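Local coordinates for sigma-c capsid protein (Avian reovirus, PDB 2VRS) that forms the homotrimeric fibre with which the virus attaches to host cells, and induces apoptosis of those cells, at residues 163-167 with 190-196; 154-160 with 207-211. All blocks are in the same frame, centred on the assembly; numbering follows the deposited sequence.

Interaction 1 (163-167 with 190-196); sequences VSFTR and FPTGGDG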
ATOM      1  N   VAL C 163      21.019  12.647  12.086  1.00 15.54           N
ATOM      2  CA  VAL C 163      21.200  13.735  13.022  1.00 17.69           C
ATOM      3  C   VAL C 163      22.386  14.559  12.524  1.00 20.10           C
ATOM      4  O   VAL C 163      23.345  14.006  11.952  1.00 18.95           O
ATOM      5  CB  VAL C 163      21.462  13.181  14.442  1.00 19.56           C
ATOM      6  CG1 VAL C 163      21.875  14.258  15.402  1.00 31.23           C
ATOM      7  CG2 VAL C 163      20.188  12.494  14.959  1.00 19.02           C
ATOM      8  N   SER C 164      22.302  15.870  12.741  1.00 16.23           N
ATOM      9  CA  SER C 164      23.464  16.746  12.522  1.00 17.28           C
ATOM     10  C   SER C 164      23.474  17.825  13.613  1.00 17.26           C
ATOM     11  O   SER C 164      22.434  18.136  14.184  1.00 17.12           O
ATOM     12  CB  SER C 164      23.406  17.366  11.113  1.00 19.34           C
ATOM     13  OG  SER C 164      22.583  18.507  11.077  1.00 25.38           O
ATOM     14  N   PHE C 165      24.654  18.343  13.948  1.00 17.39           N
ATOM     15  CA  PHE C 165      24.706  19.449  14.921  1.00 16.52           C
ATOM     16  C   PHE C 165      26.064  20.108  14.789  1.00 18.14           C
ATOM     17  O   PHE C 165      27.007  19.537  14.190  1.00 19.05           O
ATOM     18  CB  PHE C 165      24.517  18.907  16.346  1.00 15.94           C
ATOM     19  CG  PHE C 165      25.415  17.734  16.685  1.00 19.21           C
ATOM     20  CD1 PHE C 165      26.729  17.933  17.145  1.00 20.82           C
ATOM     21  CD2 PHE C 165      24.960  16.428  16.514  1.00 18.53           C
ATOM     22  CE1 PHE C 165      27.573  16.845  17.430  1.00 23.29           C
ATOM     23  CE2 PHE C 165      25.784  15.343  16.807  1.00 22.05           C
ATOM     24  CZ  PHE C 165      27.092  15.542  17.273  1.00 23.72           C
ATOM     25  N   THR C 166      26.180  21.270  15.452  1.00 20.56           N
ATOM     26  CA  THR C 166      27.454  21.975  15.531  1.00 21.20           C
ATOM     27  C   THR C 166      28.070  21.724  16.921  1.00 25.89           C
ATOM     28  O   THR C 166      27.371  21.818  17.947  1.00 23.54           O
ATOM     29  CB  THR C 166      27.228  23.464  15.306  1.00 25.54           C
ATOM     30  OG1 THR C 166      26.660  23.648  14.007  1.00 23.68           O
ATOM     31  CG2 THR C 166      28.556  24.240  15.389  1.00 29.76           C
ATOM     32  N   ARG C 167      29.361  21.391  16.925  1.00 28.06           N
ATOM     33  CA  ARG C 167      30.176  21.228  18.130  1.00 31.56           C
ATOM     34  C   ARG C 167      31.562  21.822  17.841  1.00 36.07           C
ATOM     35  O   ARG C 167      32.230  21.412  16.881  1.00 35.45           O
ATOM     36  CB  ARG C 167      30.333  19.756  18.494  1.00 32.32           C
ATOM     37  CG  ARG C 167      31.194  19.494  19.734  1.00 28.01           C
ATOM     38  CD  ARG C 167      31.417  18.012  19.951  1.00 33.21           C
ATOM     39  NE  ARG C 167      32.308  17.774  21.087  1.00 29.21           N
ATOM     40  CZ  ARG C 167      32.058  16.994  22.136  1.00 42.00           C
ATOM     41  NH1 ARG C 167      30.920  16.311  22.239  1.00 39.31           N
ATOM     42  NH2 ARG C 167      32.976  16.878  23.088  1.00 38.80           N
ATOM     43  N   PHE C 190      22.715   8.755  19.537  1.00 19.82           N
ATOM     44  CA  PHE C 190      23.676   9.247  18.558  1.00 19.09           C
ATOM     45  C   PHE C 190      24.999   9.724  19.156  1.00 18.18           C
ATOM     46  O   PHE C 190      25.049  10.106  20.336  1.00 20.06           O
ATOM     47  CB  PHE C 190      23.018  10.317  17.652  1.00 17.59           C
ATOM     48  CG  PHE C 190      22.537  11.556  18.378  1.00 17.58           C
ATOM     49  CD1 PHE C 190      21.231  11.654  18.850  1.00 20.10           C
ATOM     50  CD2 PHE C 190      23.390  12.673  18.531  1.00 19.18           C
ATOM     51  CE1 PHE C 190      20.790  12.820  19.497  1.00 23.32           C
ATOM     52  CE2 PHE C 190      22.952  13.820  19.196  1.00 21.14           C
ATOM     53  CZ  PHE C 190      21.653  13.903  19.657  1.00 20.82           C
ATOM     54  N   PRO C 191      26.085   9.659  18.355  1.00 24.15           N
ATOM     55  CA  PRO C 191      27.381  10.155  18.785  1.00 23.70           C
ATOM     56  C   PRO C 191      27.313  11.656  18.978  1.00 22.87           C
ATOM     57  O   PRO C 191      26.606  12.355  18.224  1.00 21.38           O
ATOM     58  CB  PRO C 191      28.301   9.854  17.574  1.00 24.24           C
ATOM     59  CG  PRO C 191      27.582   8.839  16.779  1.00 25.07           C
ATOM     60  CD  PRO C 191      26.136   9.130  16.965  1.00 24.36           C
ATOM     61  N   THR C 192      28.056  12.147  19.968  1.00 23.14           N
ATOM     62  CA  THR C 192      28.124  13.576  20.271  1.00 24.04           C
ATOM     63  C   THR C 192      29.312  14.309  19.626  1.00 24.42           C
ATOM     64  O   THR C 192      29.402  15.547  19.735  1.00 24.51           O
ATOM     65  CB  THR C 192      28.249  13.797  21.777  1.00 25.48           C
ATOM     66  OG1 THR C 192      29.478  13.192  22.222  1.00 26.15           O
ATOM     67  CG2 THR C 192      27.035  13.222  22.530  1.00 22.70           C
ATOM     68  N   GLY C 193      30.200  13.565  18.962  1.00 26.74           N
ATOM     69  CA  GLY C 193      31.321  14.165  18.228  1.00 34.89           C
ATOM     70  C   GLY C 193      32.562  14.420  19.079  1.00 36.04           C
ATOM     71  O   GLY C 193      33.462  15.146  18.651  1.00 38.86           O
ATOM     72  N   GLY C 194      32.600  13.844  20.279  1.00 37.15           N
ATOM     73  CA  GLY C 194      33.749  13.949  21.181  1.00 37.82           C
ATOM     74  C   GLY C 194      33.519  13.294  22.534  1.00 39.25           C
ATOM     75  O   GLY C 194      32.659  12.427  22.681  1.00 34.70           O
ATOM     76  N   ASP C 195      34.302  13.703  23.527  1.00 40.05           N
ATOM     77  CA  ASP C 195      34.186  13.183  24.887  1.00 40.07           C
ATOM     78  C   ASP C 195      34.073  14.327  25.878  1.00 39.81           C
ATOM     79  O   ASP C 195      34.322  15.490  25.528  1.00 38.55           O
ATOM     80  CB  ASP C 195      35.391  12.290  25.232  1.00 45.64           C
ATOM     81  CG  ASP C 195      35.454  11.029  24.378  1.00 53.86           C
ATOM     82  OD1 ASP C 195      34.741  10.051  24.698  1.00 64.38           O
ATOM     83  OD2 ASP C 195      36.231  11.004  23.396  1.00 62.58           O
ATOM     84  N   GLY C 196      33.673  14.005  27.107  1.00 37.32           N
ATOM     85  CA  GLY C 196      33.601  14.994  28.168  1.00 38.43           C
ATOM     86  C   GLY C 196      32.455  15.974  28.045  1.00 42.11           C
ATOM     87  O   GLY C 196      31.607  15.843  27.146  1.00 39.24           O
TER
HETATM   88  O   HOH W   1      31.092  14.974  24.722  1.00 38.23           O
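The guanidinium of R167 reaches over the loop 192-196 on an extended side chain and binds its backbone carbonyls. NH1 of R167 donates to T192 O at 3.0 Å and to water 1 at 2.8 Å, and that water donates to G196 O at 2.6 Å; a weak bond runs from R167 NH2 to D195 O at 3.1 Å. G193 O and G194 N lie over one face of the guanidinium; an ideal CB on G194 would lie 2.5 Å from R167 NH2, a clash that glycine avoids. In the beta-barrel of the C-terminal domain, strands 159-167 and 185-191 both pair with strand 170-180, so this contact spans the strand between them through side chains. The F165 ring sets its edge against the backbone where strand gives way to loop, near P191 O (3.4 Å from F165 CZ) and G193 N, and its CE2 touches F190 CD2 at 4.0 Å. Two residues earlier, V163 CG1 sits over the face of F190, 3.9 Å from the ring centroid, in a CH-pi contact.

Interaction 2 (154-160 with 207-211); sequences FQAASFP and TGIDT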
ATOM      1  N   PHE C 154       5.426  -1.239  12.934  1.00 12.65           N
ATOM      2  CA  PHE C 154       6.589  -0.349  12.855  1.00 13.83           C
ATOM      3  C   PHE C 154       7.324  -0.312  14.212  1.00 19.04           C
ATOM      4  O   PHE C 154       8.550  -0.346  14.261  1.00 16.72           O
ATOM      5  CB  PHE C 154       6.164   1.069  12.425  1.00 15.17           C
ATOM      6  CG  PHE C 154       7.341   1.980  12.152  1.00 18.83           C
ATOM      7  CD1 PHE C 154       7.920   1.984  10.875  1.00 13.97           C
ATOM      8  CD2 PHE C 154       7.915   2.759  13.172  1.00 17.16           C
ATOM      9  CE1 PHE C 154       9.032   2.819  10.574  1.00 12.80           C
ATOM     10  CE2 PHE C 154       9.033   3.576  12.898  1.00 15.44           C
ATOM     11  CZ  PHE C 154       9.571   3.627  11.575  1.00 13.32           C
ATOM     12  N   GLN C 155       6.561  -0.285  15.308  1.00 18.54           N
ATOM     13  CA  GLN C 155       7.117  -0.133  16.641  1.00 18.43           C
ATOM     14  C   GLN C 155       8.051  -1.255  17.025  1.00 16.57           C
ATOM     15  O   GLN C 155       8.909  -1.078  17.909  1.00 18.75           O
ATOM     16  CB  GLN C 155       5.970  -0.063  17.657  1.00 18.20           C
ATOM     17  CG  GLN C 155       5.245   1.251  17.695  1.00 22.19           C
ATOM     18  CD  GLN C 155       4.134   1.196  18.753  1.00 24.14           C
ATOM     19  OE1 GLN C 155       4.410   0.857  19.888  1.00 25.37           O
ATOM     20  NE2 GLN C 155       2.909   1.477  18.369  1.00 23.53           N
ATOM     21  N   ALA C 156       7.935  -2.394  16.327  1.00 14.34           N
ATOM     22  CA  ALA C 156       8.644  -3.593  16.725  1.00 19.80           C
ATOM     23  C   ALA C 156      10.175  -3.591  16.474  1.00 23.31           C
ATOM     24  O   ALA C 156      10.890  -4.494  16.950  1.00 21.34           O
ATOM     25  CB  ALA C 156       7.982  -4.803  16.056  1.00 20.01           C
ATOM     26  N   ALA C 157      10.686  -2.590  15.741  1.00 17.44           N
ATOM     27  CA  ALA C 157      12.097  -2.507  15.380  1.00 19.18           C
ATOM     28  C   ALA C 157      12.633  -1.090  15.607  1.00 14.03           C
ATOM     29  O   ALA C 157      11.918  -0.110  15.439  1.00 16.44           O
ATOM     30  CB  ALA C 157      12.291  -2.881  13.904  1.00 19.54           C
ATOM     31  N   SER C 158      13.931  -1.003  15.875  1.00 16.71           N
ATOM     32  CA  SER C 158      14.674   0.257  15.708  1.00 16.77           C
ATOM     33  C   SER C 158      14.567   0.767  14.261  1.00 17.10           C
ATOM     34  O   SER C 158      14.331  -0.015  13.308  1.00 17.00           O
ATOM     35  CB  SER C 158      16.140   0.033  16.105  1.00 21.10           C
ATOM     36  OG  SER C 158      16.167  -0.329  17.497  1.00 23.51           O
ATOM     37  N   PHE C 159      14.691   2.080  14.112  1.00 13.17           N
ATOM     38  CA  PHE C 159      14.517   2.681  12.775  1.00 12.96           C
ATOM     39  C   PHE C 159      15.547   3.810  12.574  1.00 15.23           C
ATOM     40  O   PHE C 159      16.046   4.370  13.557  1.00 14.93           O
ATOM     41  CB  PHE C 159      13.066   3.226  12.635  1.00 12.79           C
ATOM     42  CG  PHE C 159      12.668   4.197  13.737  1.00 12.30           C
ATOM     43  CD1 PHE C 159      12.120   3.727  14.946  1.00 18.26           C
ATOM     44  CD2 PHE C 159      12.864   5.591  13.574  1.00 15.45           C
ATOM     45  CE1 PHE C 159      11.770   4.616  15.966  1.00 14.03           C
ATOM     46  CE2 PHE C 159      12.478   6.517  14.588  1.00 15.65           C
ATOM     47  CZ  PHE C 159      11.908   6.026  15.795  1.00 13.55           C
ATOM     48  N   PRO C 160      15.956   4.057  11.312  1.00 13.76           N
ATOM     49  CA  PRO C 160      17.077   4.980  11.061  1.00 11.12           C
ATOM     50  C   PRO C 160      16.632   6.425  11.295  1.00 13.40           C
ATOM     51  O   PRO C 160      15.485   6.789  11.020  1.00 14.03           O
ATOM     52  CB  PRO C 160      17.460   4.718   9.591  1.00 14.51           C
ATOM     53  CG  PRO C 160      16.304   3.888   9.033  1.00 15.09           C
ATOM     54  CD  PRO C 160      15.469   3.358  10.100  1.00 15.98           C
ATOM     55  N   THR C 207      13.743  11.886  10.275  1.00 13.37           N
ATOM     56  CA  THR C 207      13.343  10.489  10.327  1.00 14.44           C
ATOM     57  C   THR C 207      11.909  10.390   9.822  1.00 16.51           C
ATOM     58  O   THR C 207      11.295  11.379   9.453  1.00 17.62           O
ATOM     59  CB  THR C 207      13.543   9.870  11.767  1.00 13.96           C
ATOM     60  OG1 THR C 207      13.394   8.431  11.688  1.00 17.86           O
ATOM     61  CG2 THR C 207      12.541  10.439  12.809  1.00 15.29           C
ATOM     62  N   GLY C 208      11.390   9.179   9.740  1.00 14.06           N
ATOM     63  CA  GLY C 208       9.983   9.047   9.417  1.00 13.02           C
ATOM     64  C   GLY C 208       9.503   7.724   9.982  1.00 13.91           C
ATOM     65  O   GLY C 208      10.307   6.833  10.370  1.00 15.51           O
ATOM     66  N   ILE C 209       8.191   7.628  10.071  1.00 12.84           N
ATOM     67  CA  ILE C 209       7.506   6.484  10.700  1.00 12.07           C
ATOM     68  C   ILE C 209       6.332   6.045   9.849  1.00 14.77           C
ATOM     69  O   ILE C 209       5.775   6.820   9.033  1.00 14.03           O
ATOM     70  CB  ILE C 209       7.020   6.836  12.156  1.00 11.43           C
ATOM     71  CG1 ILE C 209       5.931   7.984  12.160  1.00 13.18           C
ATOM     72  CG2 ILE C 209       8.262   7.267  13.016  1.00 12.64           C
ATOM     73  CD1 ILE C 209       5.224   8.233  13.551  1.00 14.48           C
ATOM     74  N   ASP C 210       5.963   4.786  10.033  1.00 15.98           N
ATOM     75  CA  ASP C 210       4.760   4.248   9.412  1.00 13.31           C
ATOM     76  C   ASP C 210       3.719   4.222  10.483  1.00 14.43           C
ATOM     77  O   ASP C 210       3.974   3.629  11.544  1.00 15.80           O
ATOM     78  CB  ASP C 210       5.009   2.832   8.912  1.00 16.19           C
ATOM     79  CG  ASP C 210       6.031   2.779   7.785  1.00 19.29           C
ATOM     80  OD1 ASP C 210       6.147   3.754   7.007  1.00 16.53           O
ATOM     81  OD2 ASP C 210       6.684   1.736   7.664  1.00 15.13           O
ATOM     82  N   THR C 211       2.550   4.807  10.175  1.00 15.95           N
ATOM     83  CA  THR C 211       1.458   4.952  11.170  1.00 15.81           C
ATOM     84  C   THR C 211       0.346   3.904  10.959  1.00 16.78           C
ATOM     85  O   THR C 211       0.257   3.212   9.936  1.00 17.52           O
ATOM     86  CB  THR C 211       0.866   6.381  11.180  1.00 14.02           C
ATOM     87  OG1 THR C 211       0.198   6.616   9.944  1.00 16.30           O
ATOM     88  CG2 THR C 211       1.975   7.429  11.386  1.00 14.71           C
TER
HETATM   89  O   HOH W   2      12.796   5.647   9.967  1.00 18.42           O
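T207 makes the direct polar link: its OG1 donates to P160 O at 2.7 Å. T207 OG1 also lies 3.5 Å from F159 CD2, at the edge of that ring. At G208 the carbonyl takes a hydrogen bond from water 2 (2.8 Å from G208 O), which also donates to P160 O at 3.1 Å, bridging the two backbones. The chain then runs past the F154 ring. I209 lays its CA over the ring face in a CH-pi contact, 4.0 Å from the centroid, and its CG2 touches F154 CE2 at 3.8 Å. The backbone N of D210 lies over the ring face too, while its carboxylate meets R111 in a salt bridge and Y76 and H108 of the second subunit in hydrogen bonds. Y76 of that subunit packs on F154 and its H106 on F159. F154, from helix 152-155, lies against the end of strand 198-210; the turn 156-158 then leads, without touching it, into strand 159-167, which, like strand 111-119, pairs antiparallel with 198-210.

How the interactions relate
Both interactions belong to the beta-barrel of the C-terminal domain and share strand 159-167: interaction 2 uses its first two residues, F159 and P160, and interaction 1 its last part, 163-167. Their centres are about 23 Å apart; 154-160 and 163-167 follow closely in sequence, but the two contacts do not otherwise meet. Both segments of interaction 1 fall between 154-160 and 207-211 in the sequence. The surroundings differ: no other chain of the trimer touches interaction 1, whereas interaction 2 lies against the second subunit. Of the two, interaction 1 is close to bound zinc, an ion lying about 4 Å from G193; H172 and Y174, the metal site, lie on strand 170-180.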